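PDB 7DDA: envelope protein from White spot syndrome virus, which probably helps the virus attach to host cells, its C-terminal domain, the part described here, carrying sulfate sites linked to heparin binding. Local coordinates for residues Y83-T88 against E145-F150; V37-E42 against L98-R103; K31-I36 against D78-Y83. One frame throughout, in Å; residues are numbered along the deposited sequence.

Interaction 1 (Y83-T88 against E145-F150); sequences YKISAT and EGKYGF. With SO4 (sulfate ion), chain B.
Y83 and E145 make the polar half of this contact, with the tyrosine hydroxyl OH donating to E145 OE1 at 2.7 Å. The acceptor oxygen uses its anti lone pair, the one turned away from OE2, and lies at the edge of the tyrosine ring, in its plane. Ring and carboxylate are only 27° apart, so the two flat groups are nearly coplanar although the side chains themselves cross at about a right angle. In E145, CG sits between the backbone N and the carbonyl carbon (chi1 73°), and the chain then runs extended to set OE1 beside the hydroxyl. I85 supplies the apolar half. I85 CD1 meets the aliphatic part of K147, 3.8 Å from K147 CD. The strands do not pair with each other: the segment axes come no closer than 8.9 Å, and strand 95-104 runs between them. I85 and S86 both face L99 there, a classic beta bulge in the edge strand. Beyond the carboxylate, a sulfate accepts from the backbone, K147 N to sulfate O3 at 2.7 Å, and N136 ND2 binds it too. A weak, long ion pair to R103 gives E145 OE1 a second partner. At this partly exposed surface, one neutral donor and a distant guanidinium would help hold the carboxylate negative, while the sulfate, probably from the crystallisation liquor, is consistent with a surface that could receive heparin sulfate groups.

Interaction 2 (V37-E42 against L98-R103); sequences VKADCE and LLYGLR
With CG anti to its carbonyl carbon (chi1 -64°) and the ring plane swung well away from the CA-CB-CG plane (chi2 -87°), Y100 sends its hydroxyl end across to A39. Y100 OH lies 3.3 Å from A39 CB and Y100 CZ is 3.9 Å from that same methyl, which approaches the ring obliquely. The phenol is therefore packed by carbon at its far end, yet its polar atom has a partner: the hydroxyl is hydrogen-bonded to the backbone oxygen of G44, in the turn after strand 30-40. L98, two residues earlier on the same side of its strand, also has CG anti to the carbonyl carbon. L98 CD1 reaches the backbone where strand 30-40 ends, 4.3 Å from both D40 O and C41 O. No hydrogen bond crosses between the segments, and the fit is made by side chains against side chains and main chain. The chain leaving the strand is shaped by an Asx turn, in which E42 N donates to D40 OD2 at 2.9 Å, meeting it 50° out of the carboxylate plane. The other carboxylate oxygen of D40 forms a salt bridge with K160. L161 and I152 close around L98, and I46 lies against Y100. Inward-pointing residues of strands 30-40 and 95-104, which belong to different antiparallel sheets, thus meet here in the buried interior characteristic of a beta sandwich.

Interaction 3 (K31-I36 against D78-Y83); sequences KTATVI and DSFHIY
The F80 ring is approached obliquely by the methyl of A33, with A33 CB 4.4 Å from F80 CE2. One face of the ring is covered from within its own segment by S79 CB, which stands 3.7 Å above the plane and is displaced toward the rim. L102 of its own sheet and L167 of the facing one also pack against the phenylalanine. H81 lies on the other side of strand 80-89, in the usual alternation of an extended chain. Its imidazole has Y83 CD2 over the centre of one face, 3.6 Å above the plane, and the two rings are inclined at about 50°. That pair stays on the outer surface and takes no part in the contact with 31-36.

The closest meeting across the segments is between branched aliphatic side chains. V35 and I82 reach toward each other tip to tip, with V35 CG1 3.6 Å from I82 CD1. The valine branch doing the touching is the one opposite its backbone N (chi1 -173°), while in I82 the CG1 arm lies beside the backbone N and continues nearly straight to CD1 (chi2 157°). The segments are too far apart for backbone pairing, V35 CA and F80 CA being 9.2 Å apart, and the contact is wholly apolar.

V35 and A33 pair through their backbones with F165 and L167 of strand 160-170, while T34 and I36 pair with L52 and Y50 of strand 46-52. V49 touches both V35 and I82 from the latter strand, and L102 of strand 95-104 supports F80 and I82 from within their own sheet. The contact thus joins strand 30-40, flanked on both sides, to strand 80-89 at the edge of the opposing sheet, in a chain whose modelled part has no helix.

How the interactions relate
Strand 80-89 serves both interaction 1 and interaction 3, sharing Y83, and strand 30-40 serves interactions 2 and 3. Interactions 2 and 3 are two stations of the interface between the sheets, their centres about 13 Å apart, whereas interaction 1 lies on the outer surface of one sheet, its centre about 6 Å from that of interaction 2. Strand 95-104 ties them together: probable backbone hydrogen bonds run from Y148 N to Y100 O (2.7 Å), from G146 O to L102 N (2.7 Å) and from R103 N to H81 O (2.8 Å). The sulfate held by K147 N lies at interaction 1, and another is about 4 Å from the Y83 side chain.

Interaction 1 (Y83-T88 against E145-F150)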
loop_
_atom_site.group_PDB
_atom_site.type_symbol
_atom_site.label_atom_id
_atom_site.label_comp_id
_atom_site.label_asym_id
_atom_site.label_seq_id
_atom_site.Cartn_x
_atom_site.Cartn_y
_atom_site.Cartn_z
ATOM N N TYR A 83 -17.642 -8.998 -3.724
ATOM C CA TYR A 83 -19.012 -8.515 -3.633
ATOM C C TYR A 83 -19.224 -7.896 -2.266
ATOM O O TYR A 83 -18.607 -8.306 -1.272
ATOM C CB TYR A 83 -20.044 -9.644 -3.860
ATOM C CG TYR A 83 -19.612 -10.946 -3.224
ATOM C CD1 TYR A 83 -19.948 -11.240 -1.916
ATOM C CD2 TYR A 83 -18.814 -11.855 -3.922
ATOM C CE1 TYR A 83 -19.536 -12.417 -1.324
ATOM C CE2 TYR A 83 -18.386 -13.032 -3.333
ATOM C CZ TYR A 83 -18.753 -13.302 -2.037
ATOM O OH TYR A 83 -18.343 -14.464 -1.438
ATOM N N LYS A 84 -20.091 -6.893 -2.240
ATOM C CA LYS A 84 -20.579 -6.338 -0.991
ATOM C C LYS A 84 -21.475 -7.349 -0.288
ATOM O O LYS A 84 -22.418 -7.877 -0.879
ATOM C CB LYS A 84 -21.339 -5.047 -1.278
ATOM C CG LYS A 84 -22.051 -4.436 -0.094
ATOM C CD LYS A 84 -22.819 -3.208 -0.555
ATOM C CE LYS A 84 -24.009 -2.933 0.327
ATOM N NZ LYS A 84 -24.818 -1.799 -0.222
ATOM N N ILE A 85 -21.159 -7.654 0.962
ATOM C CA ILE A 85 -22.068 -8.454 1.768
ATOM C C ILE A 85 -23.029 -7.565 2.545
ATOM O O ILE A 85 -24.222 -7.864 2.633
ATOM C CB ILE A 85 -21.266 -9.375 2.704
ATOM C CG1 ILE A 85 -20.556 -10.473 1.904
ATOM C CG2 ILE A 85 -22.157 -9.985 3.783
ATOM C CD1 ILE A 85 -19.580 -11.255 2.742
ATOM N N SER A 86 -22.546 -6.436 3.066
ATOM C CA SER A 86 -23.310 -5.705 4.068
ATOM C C SER A 86 -22.714 -4.312 4.286
ATOM O O SER A 86 -21.488 -4.139 4.271
ATOM C CB SER A 86 -23.322 -6.504 5.377
ATOM O OG SER A 86 -24.028 -5.823 6.386
ATOM N N ALA A 87 -23.590 -3.330 4.495
ATOM C CA ALA A 87 -23.190 -1.973 4.867
ATOM C C ALA A 87 -24.198 -1.458 5.879
ATOM O O ALA A 87 -25.364 -1.267 5.534
ATOM C CB ALA A 87 -23.132 -1.044 3.654
ATOM N N THR A 88 -23.750 -1.220 7.112
ATOM C CA THR A 88 -24.625 -0.810 8.201
ATOM C C THR A 88 -24.054 0.409 8.920
ATOM O O THR A 88 -22.859 0.470 9.219
ATOM C CB THR A 88 -24.804 -1.934 9.223
ATOM O OG1 THR A 88 -23.565 -2.141 9.906
ATOM C CG2 THR A 88 -25.203 -3.235 8.516
ATOM N N GLU A 145 -15.512 -18.649 0.329
ATOM C CA GLU A 145 -15.332 -17.205 0.416
ATOM C C GLU A 145 -14.492 -16.839 1.632
ATOM O O GLU A 145 -14.518 -17.526 2.663
ATOM C CB GLU A 145 -16.671 -16.461 0.505
ATOM C CG GLU A 145 -17.346 -16.615 1.862
ATOM C CD GLU A 145 -18.658 -15.841 2.004
ATOM O OE1 GLU A 145 -19.012 -15.048 1.093
ATOM O OE2 GLU A 145 -19.341 -16.048 3.041
ATOM N N GLY A 146 -13.734 -15.755 1.480
ATOM C CA GLY A 146 -13.168 -15.022 2.603
ATOM C C GLY A 146 -13.943 -13.728 2.811
ATOM O O GLY A 146 -14.273 -13.028 1.848
ATOM N N LYS A 147 -14.239 -13.423 4.068
ATOM C CA LYS A 147 -14.989 -12.223 4.424
ATOM C C LYS A 147 -14.058 -11.200 5.065
ATOM O O LYS A 147 -13.296 -11.536 5.980
ATOM C CB LYS A 147 -16.147 -12.556 5.369
ATOM C CG LYS A 147 -17.145 -13.527 4.755
ATOM C CD LYS A 147 -18.470 -13.597 5.512
ATOM C CE LYS A 147 -18.292 -14.015 6.963
ATOM N NZ LYS A 147 -17.746 -15.370 7.143
ATOM N N TYR A 148 -14.152 -9.947 4.607
ATOM C CA TYR A 148 -13.282 -8.866 5.059
ATOM C C TYR A 148 -14.130 -7.665 5.452
ATOM O O TYR A 148 -14.838 -7.098 4.616
ATOM C CB TYR A 148 -12.265 -8.536 3.963
ATOM C CG TYR A 148 -11.470 -9.799 3.680
ATOM C CD1 TYR A 148 -10.476 -10.221 4.560
ATOM C CD2 TYR A 148 -11.779 -10.619 2.604
ATOM C CE1 TYR A 148 -9.792 -11.396 4.360
ATOM C CE2 TYR A 148 -11.089 -11.812 2.394
ATOM C CZ TYR A 148 -10.103 -12.188 3.276
ATOM O OH TYR A 148 -9.407 -13.355 3.076
ATOM N N GLY A 149 -14.082 -7.297 6.728
ATOM C CA GLY A 149 -14.943 -6.261 7.278
ATOM C C GLY A 149 -14.150 -5.055 7.757
ATOM O O GLY A 149 -13.097 -5.198 8.382
ATOM N N PHE A 150 -14.682 -3.871 7.481
ATOM C CA PHE A 150 -13.995 -2.637 7.812
ATOM C C PHE A 150 -14.919 -1.738 8.614
ATOM O O PHE A 150 -16.085 -1.560 8.250
ATOM C CB PHE A 150 -13.511 -1.967 6.537
ATOM C CG PHE A 150 -12.660 -2.869 5.695
ATOM C CD1 PHE A 150 -11.308 -3.033 5.978
ATOM C CD2 PHE A 150 -13.220 -3.606 4.661
ATOM C CE1 PHE A 150 -10.521 -3.879 5.220
ATOM C CE2 PHE A 150 -12.438 -4.464 3.892
ATOM C CZ PHE A 150 -11.088 -4.596 4.168
HETATM S S SO4 B . -14.539 -15.828 6.389
HETATM O O1 SO4 B . -13.916 -16.547 7.506
HETATM O O2 SO4 B . -13.953 -16.259 5.151
HETATM O O3 SO4 B . -14.230 -14.423 6.601
HETATM O O4 SO4 B . -15.963 -16.026 6.409
#

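Interaction 2 (V37-E42 against L98-R103)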
loop_
_atom_site.group_PDB
_atom_site.type_symbol
_atom_site.label_atom_id
_atom_site.label_comp_id
_atom_site.label_asym_id
_atom_site.label_seq_id
_atom_site.Cartn_x
_atom_site.Cartn_y
_atom_site.Cartn_z
ATOM N N VAL A 37 -9.931 -2.858 -5.255
ATOM C CA VAL A 37 -11.374 -2.665 -5.304
ATOM C C VAL A 37 -11.679 -1.276 -4.768
ATOM O O VAL A 37 -11.232 -0.919 -3.666
ATOM C CB VAL A 37 -12.123 -3.733 -4.488
ATOM C CG1 VAL A 37 -13.618 -3.388 -4.393
ATOM C CG2 VAL A 37 -11.899 -5.119 -5.074
ATOM N N LYS A 38 -12.436 -0.500 -5.550
ATOM C CA LYS A 38 -12.968 0.789 -5.133
ATOM C C LYS A 38 -14.444 0.636 -4.764
ATOM O O LYS A 38 -15.256 0.210 -5.597
ATOM C CB LYS A 38 -12.794 1.831 -6.238
ATOM C CG LYS A 38 -13.474 3.150 -5.907
ATOM C CD LYS A 38 -12.841 4.326 -6.633
ATOM C CE LYS A 38 -13.470 4.572 -7.976
ATOM N NZ LYS A 38 -14.728 5.333 -7.817
ATOM N N ALA A 39 -14.791 0.993 -3.527
ATOM C CA ALA A 39 -16.159 0.902 -3.037
ATOM C C ALA A 39 -16.591 2.233 -2.432
ATOM O O ALA A 39 -15.767 3.011 -1.950
ATOM C CB ALA A 39 -16.304 -0.208 -1.993
ATOM N N ASP A 40 -17.895 2.482 -2.431
ATOM C CA ASP A 40 -18.404 3.764 -1.966
ATOM C C ASP A 40 -18.569 3.778 -0.446
ATOM O O ASP A 40 -19.124 2.841 0.132
ATOM C CB ASP A 40 -19.734 4.072 -2.638
ATOM C CG ASP A 40 -20.233 5.439 -2.291
ATOM O OD1 ASP A 40 -19.787 6.408 -2.942
ATOM O OD2 ASP A 40 -21.036 5.538 -1.331
ATOM N N CYS A 41 -18.108 4.852 0.203
ATOM C CA CYS A 41 -18.122 4.877 1.667
ATOM C C CYS A 41 -19.519 4.994 2.254
ATOM O O CYS A 41 -19.706 4.674 3.429
ATOM C CB CYS A 41 -17.275 6.025 2.209
ATOM S SG CYS A 41 -15.513 5.733 2.203
ATOM N N GLU A 42 -20.494 5.464 1.485
ATOM C CA GLU A 42 -21.839 5.671 2.003
ATOM C C GLU A 42 -22.752 4.478 1.754
ATOM O O GLU A 42 -23.459 4.044 2.664
ATOM C CB GLU A 42 -22.449 6.938 1.387
ATOM C CG GLU A 42 -23.808 7.356 1.956
ATOM C CD GLU A 42 -23.982 6.990 3.436
ATOM O OE1 GLU A 42 -23.185 7.477 4.275
ATOM O OE2 GLU A 42 -24.938 6.238 3.758
ATOM N N LEU A 98 -18.540 -1.884 6.852
ATOM C CA LEU A 98 -18.577 -2.305 5.456
ATOM C C LEU A 98 -17.972 -3.695 5.358
ATOM O O LEU A 98 -16.811 -3.896 5.730
ATOM C CB LEU A 98 -17.809 -1.331 4.558
ATOM C CG LEU A 98 -18.326 0.107 4.575
ATOM C CD1 LEU A 98 -17.516 0.978 3.624
ATOM C CD2 LEU A 98 -19.811 0.154 4.228
ATOM N N LEU A 99 -18.738 -4.646 4.843
ATOM C CA LEU A 99 -18.297 -6.031 4.850
ATOM C C LEU A 99 -18.324 -6.581 3.434
ATOM O O LEU A 99 -19.340 -6.475 2.743
ATOM C CB LEU A 99 -19.167 -6.872 5.792
ATOM C CG LEU A 99 -18.946 -8.377 5.793
ATOM C CD1 LEU A 99 -17.524 -8.702 6.201
ATOM C CD2 LEU A 99 -19.936 -9.032 6.753
ATOM N N TYR A 100 -17.212 -7.181 3.015
ATOM C CA TYR A 100 -17.058 -7.715 1.672
ATOM C C TYR A 100 -16.679 -9.184 1.723
ATOM O O TYR A 100 -16.115 -9.662 2.712
ATOM C CB TYR A 100 -16.009 -6.906 0.893
ATOM C CG TYR A 100 -16.499 -5.500 0.730
ATOM C CD1 TYR A 100 -17.312 -5.146 -0.344
ATOM C CD2 TYR A 100 -16.230 -4.542 1.703
ATOM C CE1 TYR A 100 -17.805 -3.859 -0.467
ATOM C CE2 TYR A 100 -16.725 -3.253 1.586
ATOM C CZ TYR A 100 -17.511 -2.919 0.507
ATOM O OH TYR A 100 -17.988 -1.630 0.413
ATOM N N GLY A 101 -17.012 -9.895 0.652
ATOM C CA GLY A 101 -16.590 -11.275 0.471
ATOM C C GLY A 101 -15.782 -11.427 -0.802
ATOM O O GLY A 101 -16.085 -10.797 -1.817
ATOM N N LEU A 102 -14.749 -12.262 -0.744
ATOM C CA LEU A 102 -14.006 -12.686 -1.923
ATOM C C LEU A 102 -14.143 -14.200 -2.054
ATOM O O LEU A 102 -13.755 -14.944 -1.143
ATOM C CB LEU A 102 -12.526 -12.279 -1.824
ATOM C CG LEU A 102 -11.581 -12.681 -2.971
ATOM C CD1 LEU A 102 -10.467 -11.649 -3.186
ATOM C CD2 LEU A 102 -10.970 -14.062 -2.750
ATOM N N ARG A 103 -14.668 -14.657 -3.183
ATOM C CA ARG A 103 -14.790 -16.085 -3.445
ATOM C C ARG A 103 -13.724 -16.562 -4.424
ATOM O O ARG A 103 -13.557 -15.990 -5.512
ATOM C CB ARG A 103 -16.173 -16.439 -3.988
ATOM C CG ARG A 103 -16.508 -17.911 -3.779
ATOM C CD ARG A 103 -17.886 -18.262 -4.329
ATOM N NE ARG A 103 -18.958 -17.496 -3.697
ATOM C CZ ARG A 103 -19.433 -17.717 -2.470
ATOM N NH1 ARG A 103 -18.945 -18.700 -1.718
ATOM N NH2 ARG A 103 -20.403 -16.951 -1.985
#

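Interaction 3 (K31-I36 against D78-Y83)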
loop_
_atom_site.group_PDB
_atom_site.type_symbol
_atom_site.label_atom_id
_atom_site.label_comp_id
_atom_site.label_asym_id
_atom_site.label_seq_id
_atom_site.Cartn_x
_atom_site.Cartn_y
_atom_site.Cartn_z
ATOM N N LYS A 31 0.521 -19.248 -8.042
ATOM C CA LYS A 31 0.150 -17.980 -8.661
ATOM C C LYS A 31 -0.154 -16.935 -7.592
ATOM O O LYS A 31 -0.599 -17.259 -6.484
ATOM C CB LYS A 31 -1.076 -18.136 -9.579
ATOM C CG LYS A 31 -0.910 -19.124 -10.714
ATOM C CD LYS A 31 -0.751 -18.429 -12.052
ATOM C CE LYS A 31 -1.160 -19.354 -13.186
ATOM N NZ LYS A 31 -0.543 -18.952 -14.472
ATOM N N THR A 32 0.099 -15.671 -7.937
ATOM C CA THR A 32 -0.277 -14.545 -7.097
ATOM C C THR A 32 -0.939 -13.460 -7.941
ATOM O O THR A 32 -0.648 -13.302 -9.132
ATOM C CB THR A 32 0.913 -13.933 -6.327
ATOM O OG1 THR A 32 1.933 -13.527 -7.247
ATOM C CG2 THR A 32 1.501 -14.891 -5.310
ATOM N N ALA A 33 -1.858 -12.727 -7.311
ATOM C CA ALA A 33 -2.537 -11.612 -7.953
ATOM C C ALA A 33 -2.838 -10.542 -6.912
ATOM O O ALA A 33 -3.007 -10.832 -5.720
ATOM C CB ALA A 33 -3.827 -12.048 -8.652
ATOM N N THR A 34 -2.890 -9.301 -7.380
ATOM C CA THR A 34 -3.308 -8.151 -6.594
ATOM C C THR A 34 -4.559 -7.580 -7.240
ATOM O O THR A 34 -4.558 -7.293 -8.443
ATOM C CB THR A 34 -2.209 -7.079 -6.542
ATOM O OG1 THR A 34 -1.031 -7.633 -5.945
ATOM C CG2 THR A 34 -2.674 -5.854 -5.754
ATOM N N VAL A 35 -5.619 -7.422 -6.457
ATOM C CA VAL A 35 -6.880 -6.887 -6.954
ATOM C C VAL A 35 -7.236 -5.663 -6.112
ATOM O O VAL A 35 -7.327 -5.750 -4.878
ATOM C CB VAL A 35 -7.994 -7.953 -6.927
ATOM C CG1 VAL A 35 -9.261 -7.441 -7.594
ATOM C CG2 VAL A 35 -7.515 -9.223 -7.614
ATOM N N ILE A 36 -7.423 -4.524 -6.778
ATOM C CA ILE A 36 -7.705 -3.245 -6.131
ATOM C C ILE A 36 -9.178 -2.931 -6.345
ATOM O O ILE A 36 -9.633 -2.780 -7.484
ATOM C CB ILE A 36 -6.810 -2.123 -6.682
ATOM C CG1 ILE A 36 -5.333 -2.521 -6.607
ATOM C CG2 ILE A 36 -7.022 -0.819 -5.920
ATOM C CD1 ILE A 36 -4.386 -1.454 -7.179
ATOM N N ASP A 78 -12.056 -13.569 -13.866
ATOM C CA ASP A 78 -12.917 -14.727 -13.673
ATOM C C ASP A 78 -12.402 -15.660 -12.589
ATOM O O ASP A 78 -13.111 -16.598 -12.215
ATOM C CB ASP A 78 -13.053 -15.519 -14.980
ATOM C CG ASP A 78 -13.747 -14.737 -16.064
ATOM O OD1 ASP A 78 -14.428 -13.743 -15.731
ATOM O OD2 ASP A 78 -13.604 -15.113 -17.250
ATOM N N SER A 79 -11.184 -15.438 -12.097
ATOM C CA SER A 79 -10.632 -16.280 -11.046
ATOM C C SER A 79 -11.207 -15.959 -9.671
ATOM O O SER A 79 -11.158 -16.812 -8.778
ATOM C CB SER A 79 -9.110 -16.140 -11.006
ATOM O OG SER A 79 -8.499 -16.850 -12.067
ATOM N N PHE A 80 -11.744 -14.759 -9.483
ATOM C CA PHE A 80 -12.234 -14.328 -8.187
ATOM C C PHE A 80 -13.523 -13.562 -8.390
ATOM O O PHE A 80 -13.760 -12.993 -9.456
ATOM C CB PHE A 80 -11.204 -13.460 -7.467
ATOM C CG PHE A 80 -9.876 -14.115 -7.348
ATOM C CD1 PHE A 80 -9.703 -15.209 -6.503
ATOM C CD2 PHE A 80 -8.805 -13.688 -8.129
ATOM C CE1 PHE A 80 -8.465 -15.847 -6.403
ATOM C CE2 PHE A 80 -7.569 -14.316 -8.041
ATOM C CZ PHE A 80 -7.397 -15.400 -7.177
ATOM N N HIS A 81 -14.367 -13.580 -7.366
ATOM C CA HIS A 81 -15.577 -12.773 -7.344
ATOM C C HIS A 81 -15.601 -12.001 -6.030
ATOM O O HIS A 81 -15.482 -12.597 -4.957
ATOM C CB HIS A 81 -16.840 -13.649 -7.510
ATOM C CG HIS A 81 -18.121 -12.867 -7.545
ATOM N ND1 HIS A 81 -19.325 -13.386 -7.114
ATOM C CD2 HIS A 81 -18.381 -11.598 -7.943
ATOM C CE1 HIS A 81 -20.271 -12.473 -7.250
ATOM N NE2 HIS A 81 -19.724 -11.379 -7.751
ATOM N N ILE A 82 -15.735 -10.680 -6.114
ATOM C CA ILE A 82 -15.711 -9.799 -4.950
ATOM C C ILE A 82 -17.029 -9.041 -4.900
ATOM O O ILE A 82 -17.483 -8.502 -5.916
ATOM C CB ILE A 82 -14.516 -8.828 -4.998
ATOM C CG1 ILE A 82 -13.212 -9.612 -5.171
ATOM C CG2 ILE A 82 -14.477 -7.959 -3.739
ATOM C CD1 ILE A 82 -12.077 -8.793 -5.773
ATOM N N TYR A 83 -17.642 -8.998 -3.724
ATOM C CA TYR A 83 -19.012 -8.515 -3.633
ATOM C C TYR A 83 -19.224 -7.896 -2.266
ATOM O O TYR A 83 -18.607 -8.306 -1.272
ATOM C CB TYR A 83 -20.044 -9.644 -3.860
ATOM C CG TYR A 83 -19.612 -10.946 -3.224
ATOM C CD1 TYR A 83 -19.948 -11.240 -1.916
ATOM C CD2 TYR A 83 -18.814 -11.855 -3.922
ATOM C CE1 TYR A 83 -19.536 -12.417 -1.324
ATOM C CE2 TYR A 83 -18.386 -13.032 -3.333
ATOM C CZ TYR A 83 -18.753 -13.302 -2.037
ATOM O OH TYR A 83 -18.343 -14.464 -1.438
#